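Local coordinates for GRMZM2G135359 pseudokinase (Zea mays, PDB 6CPY), which is a maize receptor-like pseudokinase whose kinase-fold domain may bind ATP but is probably impaired in catalysis, at residues Trp144-Leu158 against Ile217-Leu229. Numbering follows the deposited sequence.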
loop_
_atom_site.group_PDB
_atom_site.type_symbol
_atom_site.label_atom_id
_atom_site.label_comp_id
_atom_site.label_asym_id
_atom_site.label_seq_id
_atom_site.Cartn_x
_atom_site.Cartn_y
_atom_site.Cartn_z
ATOM N N TRP A 144 -3.483 -18.416 -10.333
ATOM C CA TRP A 144 -2.344 -18.745 -9.488
ATOM C C TRP A 144 -1.134 -17.842 -9.727
ATOM O O TRP A 144 -0.592 -17.276 -8.785
ATOM C CB TRP A 144 -1.955 -20.219 -9.668
ATOM C CG TRP A 144 -0.823 -20.631 -8.830
ATOM C CD1 TRP A 144 0.446 -20.904 -9.234
ATOM C CD2 TRP A 144 -0.849 -20.822 -7.422
ATOM N NE1 TRP A 144 1.217 -21.270 -8.158
ATOM C CE2 TRP A 144 0.445 -21.214 -7.029
ATOM C CE3 TRP A 144 -1.845 -20.702 -6.452
ATOM C CZ2 TRP A 144 0.761 -21.503 -5.706
ATOM C CZ3 TRP A 144 -1.525 -20.977 -5.141
ATOM C CH2 TRP A 144 -0.234 -21.366 -4.778
ATOM N N MET A 145 -0.721 -17.683 -10.987
ATOM C CA MET A 145 0.487 -16.915 -11.278
ATOM C C MET A 145 0.287 -15.443 -10.947
ATOM O O MET A 145 1.194 -14.800 -10.433
ATOM C CB MET A 145 0.932 -17.088 -12.738
ATOM C CG MET A 145 1.480 -18.475 -13.051
ATOM S SD MET A 145 2.760 -19.006 -11.904
ATOM C CE MET A 145 3.915 -17.645 -12.061
ATOM N N ALA A 146 -0.899 -14.919 -11.236
ATOM C CA ALA A 146 -1.226 -13.551 -10.848
ATOM C C ALA A 146 -1.110 -13.359 -9.335
ATOM O O ALA A 146 -0.520 -12.379 -8.873
ATOM C CB ALA A 146 -2.618 -13.180 -11.323
ATOM N N ARG A 147 -1.639 -14.310 -8.568
ATOM C CA ARG A 147 -1.556 -14.233 -7.118
ATOM C C ARG A 147 -0.127 -14.332 -6.579
ATOM O O ARG A 147 0.214 -13.663 -5.625
ATOM C CB ARG A 147 -2.474 -15.255 -6.473
ATOM C CG ARG A 147 -3.923 -14.951 -6.785
ATOM C CD ARG A 147 -4.891 -15.648 -5.865
ATOM N NE ARG A 147 -6.218 -15.650 -6.473
ATOM C CZ ARG A 147 -7.354 -15.884 -5.827
ATOM N NH1 ARG A 147 -7.376 -16.117 -4.523
ATOM N NH2 ARG A 147 -8.481 -15.895 -6.514
ATOM N N LEU A 148 0.702 -15.175 -7.187
ATOM C CA LEU A 148 2.094 -15.267 -6.787
ATOM C C LEU A 148 2.872 -13.999 -7.118
ATOM O O LEU A 148 3.667 -13.545 -6.310
ATOM C CB LEU A 148 2.761 -16.504 -7.404
ATOM C CG LEU A 148 2.687 -17.727 -6.470
ATOM C CD1 LEU A 148 1.309 -17.968 -5.880
ATOM C CD2 LEU A 148 3.183 -18.961 -7.210
ATOM N N ARG A 149 2.632 -13.441 -8.296
ATOM C CA ARG A 149 3.238 -12.165 -8.667
ATOM C C ARG A 149 2.880 -11.045 -7.702
ATOM O O ARG A 149 3.722 -10.257 -7.337
ATOM C CB ARG A 149 2.814 -11.745 -10.070
ATOM C CG ARG A 149 3.456 -12.530 -11.196
ATOM C CD ARG A 149 3.793 -11.591 -12.346
ATOM N NE ARG A 149 2.749 -10.596 -12.566
ATOM C CZ ARG A 149 2.949 -9.358 -13.030
ATOM N NH1 ARG A 149 4.167 -8.910 -13.332
ATOM N NH2 ARG A 149 1.913 -8.553 -13.187
ATOM N N ILE A 150 1.617 -10.979 -7.304
ATOM C CA ILE A 150 1.165 -9.975 -6.358
ATOM C C ILE A 150 1.827 -10.202 -4.996
ATOM O O ILE A 150 2.376 -9.280 -4.403
ATOM C CB ILE A 150 -0.373 -9.987 -6.244
ATOM C CG1 ILE A 150 -0.985 -9.414 -7.537
ATOM C CG2 ILE A 150 -0.835 -9.224 -5.004
ATOM C CD1 ILE A 150 -2.443 -9.772 -7.729
ATOM N N SER A 151 1.813 -11.447 -4.531
ATOM C CA SER A 151 2.451 -11.794 -3.259
ATOM C C SER A 151 3.945 -11.410 -3.208
ATOM O O SER A 151 4.427 -10.877 -2.201
ATOM C CB SER A 151 2.287 -13.318 -3.001
ATOM O OG SER A 151 0.917 -13.705 -2.955
ATOM N N MET A 152 4.671 -11.687 -4.283
ATOM C CA MET A 152 6.099 -11.387 -4.348
ATOM C C MET A 152 6.319 -9.883 -4.391
ATOM O O MET A 152 7.142 -9.353 -3.638
ATOM C CB MET A 152 6.755 -12.048 -5.562
ATOM C CG MET A 152 8.279 -12.125 -5.472
ATOM S SD MET A 152 8.830 -13.193 -4.120
ATOM C CE MET A 152 7.366 -14.197 -4.053
ATOM N N GLY A 153 5.568 -9.196 -5.254
ATOM C CA GLY A 153 5.636 -7.733 -5.353
ATOM C C GLY A 153 5.474 -7.040 -4.016
ATOM O O GLY A 153 6.245 -6.139 -3.681
ATOM N N ILE A 154 4.470 -7.461 -3.248
ATOM C CA ILE A 154 4.257 -6.956 -1.896
ATOM C C ILE A 154 5.479 -7.191 -1.011
ATOM O O ILE A 154 5.965 -6.268 -0.345
ATOM C CB ILE A 154 2.990 -7.557 -1.242
ATOM C CG1 ILE A 154 1.726 -7.097 -1.976
ATOM C CG2 ILE A 154 2.887 -7.134 0.209
ATOM C CD1 ILE A 154 0.499 -7.913 -1.655
ATOM N N ALA A 155 5.996 -8.422 -1.015
ATOM C CA ALA A 155 7.156 -8.742 -0.196
ATOM C C ALA A 155 8.372 -7.877 -0.548
ATOM O O ALA A 155 9.043 -7.375 0.352
ATOM C CB ALA A 155 7.504 -10.219 -0.309
ATOM N N TYR A 156 8.641 -7.692 -1.839
ATOM C CA TYR A 156 9.789 -6.874 -2.278
ATOM C C TYR A 156 9.641 -5.414 -1.844
ATOM O O TYR A 156 10.625 -4.790 -1.462
ATOM C CB TYR A 156 9.986 -6.916 -3.790
ATOM C CG TYR A 156 10.578 -8.200 -4.345
ATOM C CD1 TYR A 156 11.701 -8.796 -3.758
ATOM C CD2 TYR A 156 10.059 -8.780 -5.501
ATOM C CE1 TYR A 156 12.248 -9.964 -4.283
ATOM C CE2 TYR A 156 10.614 -9.936 -6.044
ATOM C CZ TYR A 156 11.695 -10.532 -5.422
ATOM O OH TYR A 156 12.232 -11.690 -5.953
ATOM N N CYS A 157 8.420 -4.887 -1.908
ATOM C CA CYS A 157 8.152 -3.521 -1.429
ATOM C C CYS A 157 8.393 -3.418 0.078
ATOM O O CYS A 157 9.129 -2.531 0.554
ATOM C CB CYS A 157 6.714 -3.103 -1.751
ATOM S SG CYS A 157 6.350 -1.400 -1.262
ATOM N N LEU A 158 7.795 -4.330 0.834
ATOM C CA LEU A 158 7.931 -4.292 2.288
ATOM C C LEU A 158 9.391 -4.449 2.739
ATOM O O LEU A 158 9.811 -3.814 3.719
ATOM C CB LEU A 158 7.042 -5.346 2.954
ATOM C CG LEU A 158 5.578 -4.963 3.229
ATOM C CD1 LEU A 158 4.926 -4.242 2.068
ATOM C CD2 LEU A 158 4.773 -6.194 3.600
ATOM N N ILE A 217 4.257 -5.641 10.940
ATOM C CA ILE A 217 4.128 -5.636 9.473
ATOM C C ILE A 217 4.307 -7.053 8.911
ATOM O O ILE A 217 3.567 -7.460 8.016
ATOM C CB ILE A 217 5.142 -4.689 8.801
ATOM C CG1 ILE A 217 4.892 -3.234 9.228
ATOM C CG2 ILE A 217 5.077 -4.802 7.280
ATOM C CD1 ILE A 217 3.471 -2.746 9.021
ATOM N N VAL A 218 5.290 -7.784 9.434
ATOM C CA VAL A 218 5.480 -9.188 9.075
ATOM C C VAL A 218 4.206 -10.005 9.317
ATOM O O VAL A 218 3.824 -10.805 8.459
ATOM C CB VAL A 218 6.663 -9.819 9.828
ATOM C CG1 VAL A 218 6.629 -11.347 9.730
ATOM C CG2 VAL A 218 7.985 -9.283 9.289
ATOM N N ARG A 219 3.565 -9.810 10.469
ATOM C CA ARG A 219 2.305 -10.501 10.788
ATOM C C ARG A 219 1.215 -10.127 9.791
ATOM O O ARG A 219 0.497 -10.991 9.292
ATOM C CB ARG A 219 1.828 -10.183 12.210
ATOM C CG ARG A 219 0.533 -10.893 12.615
ATOM C CD ARG A 219 -0.080 -10.312 13.885
ATOM N NE ARG A 219 -0.436 -8.897 13.735
ATOM C CZ ARG A 219 -1.556 -8.432 13.176
ATOM N NH1 ARG A 219 -2.476 -9.253 12.682
ATOM N NH2 ARG A 219 -1.754 -7.119 13.102
ATOM N N LYS A 220 1.099 -8.836 9.514
ATOM C CA LYS A 220 0.152 -8.350 8.522
ATOM C C LYS A 220 0.408 -8.941 7.132
ATOM O O LYS A 220 -0.553 -9.286 6.436
ATOM C CB LYS A 220 0.171 -6.826 8.460
ATOM C CG LYS A 220 -0.551 -6.160 9.621
ATOM C CD LYS A 220 -0.376 -4.653 9.549
ATOM C CE LYS A 220 -1.253 -3.935 10.558
ATOM N NZ LYS A 220 -1.091 -2.465 10.428
ATOM N N TYR A 221 1.677 -9.053 6.735
ATOM C CA TYR A 221 2.026 -9.697 5.469
ATOM C C TYR A 221 1.513 -11.134 5.433
ATOM O O TYR A 221 0.918 -11.565 4.450
ATOM C CB TYR A 221 3.539 -9.691 5.189
ATOM C CG TYR A 221 3.844 -10.380 3.877
ATOM C CD1 TYR A 221 3.606 -9.727 2.667
ATOM C CD2 TYR A 221 4.293 -11.695 3.836
ATOM C CE1 TYR A 221 3.837 -10.360 1.463
ATOM C CE2 TYR A 221 4.527 -12.334 2.641
ATOM C CZ TYR A 221 4.293 -11.665 1.454
ATOM O OH TYR A 221 4.528 -12.284 0.256
ATOM N N GLY A 222 1.756 -11.872 6.511
ATOM C CA GLY A 222 1.274 -13.248 6.620
ATOM C C GLY A 222 -0.234 -13.343 6.455
ATOM O O GLY A 222 -0.716 -14.239 5.784
ATOM N N MET A 223 -0.969 -12.406 7.047
ATOM C CA MET A 223 -2.428 -12.387 6.947
ATOM C C MET A 223 -2.900 -12.095 5.519
ATOM O O MET A 223 -3.898 -12.670 5.053
ATOM C CB MET A 223 -3.016 -11.359 7.923
ATOM C CG MET A 223 -2.828 -11.751 9.382
ATOM S SD MET A 223 -3.753 -13.233 9.814
ATOM C CE MET A 223 -5.406 -12.576 10.010
ATOM N N VAL A 224 -2.200 -11.190 4.841
ATOM C CA VAL A 224 -2.541 -10.838 3.464
ATOM C C VAL A 224 -2.208 -12.000 2.525
ATOM O O VAL A 224 -2.968 -12.294 1.594
ATOM C CB VAL A 224 -1.844 -9.526 3.017
ATOM C CG1 VAL A 224 -1.984 -9.312 1.517
ATOM C CG2 VAL A 224 -2.424 -8.331 3.767
ATOM N N LEU A 225 -1.063 -12.643 2.746
ATOM C CA LEU A 225 -0.708 -13.834 1.981
ATOM C C LEU A 225 -1.775 -14.929 2.173
ATOM O O LEU A 225 -2.224 -15.555 1.203
ATOM C CB LEU A 225 0.688 -14.333 2.356
ATOM C CG LEU A 225 1.145 -15.631 1.678
ATOM C CD1 LEU A 225 1.074 -15.512 0.172
ATOM C CD2 LEU A 225 2.556 -16.003 2.116
ATOM N N LEU A 226 -2.192 -15.145 3.420
ATOM C CA LEU A 226 -3.272 -16.104 3.708
ATOM C C LEU A 226 -4.567 -15.749 2.979
ATOM O O LEU A 226 -5.270 -16.622 2.470
ATOM C CB LEU A 226 -3.538 -16.179 5.219
ATOM C CG LEU A 226 -4.533 -17.265 5.665
ATOM C CD1 LEU A 226 -4.008 -18.634 5.256
ATOM C CD2 LEU A 226 -4.780 -17.195 7.162
ATOM N N GLU A 227 -4.872 -14.455 2.930
ATOM C CA GLU A 227 -6.052 -13.955 2.230
ATOM C C GLU A 227 -5.957 -14.184 0.729
ATOM O O GLU A 227 -6.921 -14.588 0.095
ATOM C CB GLU A 227 -6.240 -12.470 2.549
ATOM C CG GLU A 227 -7.485 -11.841 1.950
ATOM C CD GLU A 227 -7.513 -10.337 2.146
ATOM O OE1 GLU A 227 -6.718 -9.826 2.965
ATOM O OE2 GLU A 227 -8.337 -9.673 1.485
ATOM N N ILE A 228 -4.771 -13.965 0.175
ATOM C CA ILE A 228 -4.540 -14.189 -1.250
ATOM C C ILE A 228 -4.709 -15.682 -1.572
ATOM O O ILE A 228 -5.296 -16.048 -2.589
ATOM C CB ILE A 228 -3.131 -13.695 -1.658
ATOM C CG1 ILE A 228 -3.064 -12.160 -1.627
ATOM C CG2 ILE A 228 -2.751 -14.231 -3.016
ATOM C CD1 ILE A 228 -1.665 -11.576 -1.619
ATOM N N LEU A 229 -4.210 -16.539 -0.687
ATOM C CA LEU A 229 -4.287 -17.983 -0.905
ATOM C C LEU A 229 -5.679 -18.595 -0.725
ATOM O O LEU A 229 -6.032 -19.535 -1.437
ATOM C CB LEU A 229 -3.305 -18.691 0.017
ATOM C CG LEU A 229 -1.828 -18.491 -0.305
ATOM C CD1 LEU A 229 -1.004 -19.020 0.860
ATOM C CD2 LEU A 229 -1.413 -19.178 -1.597
#
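Y221 leaves its helix with CG trans to the backbone N (chi1 179°), which carries the ring across to helix 144-158, and R147 runs extended from CG to NE along the side chain of I228, passing it in the reverse direction. The phenol ends on the backbone: Y221 OH donates to S151 O at 2.8 Å from above the carbonyl plane, while A155 N reaches the same oxygen from the opposite face. The ring is wedged as a knob among S151, I154, A155 and L158, with I154 CG2 3.6 Å from Y221 CE1 at the ring edge and L158 CD2 3.8 Å from Y221 CD1. I228 is the second knob, set among R147, I150, S151 and I154; its CG2 lies 3.6 Å from R147 CB. S151 OG turns back to R147 O at 2.8 Å, so the hydroxyl spends its proton within its own helix while touching L225 CD1 and I228 CD1. R147 NH1 lies 2.8 Å from I228 O, which sits in the guanidinium plane, and the N-H...O angle is 162°. NH1 also forms a salt bridge with D261. The segments run antiparallel (172°) in the helical C-lobe of the kinase fold. Each helix thus sends one side-chain donor to a main-chain carbonyl of the other, and D261 probably offsets the buried arginine's charge.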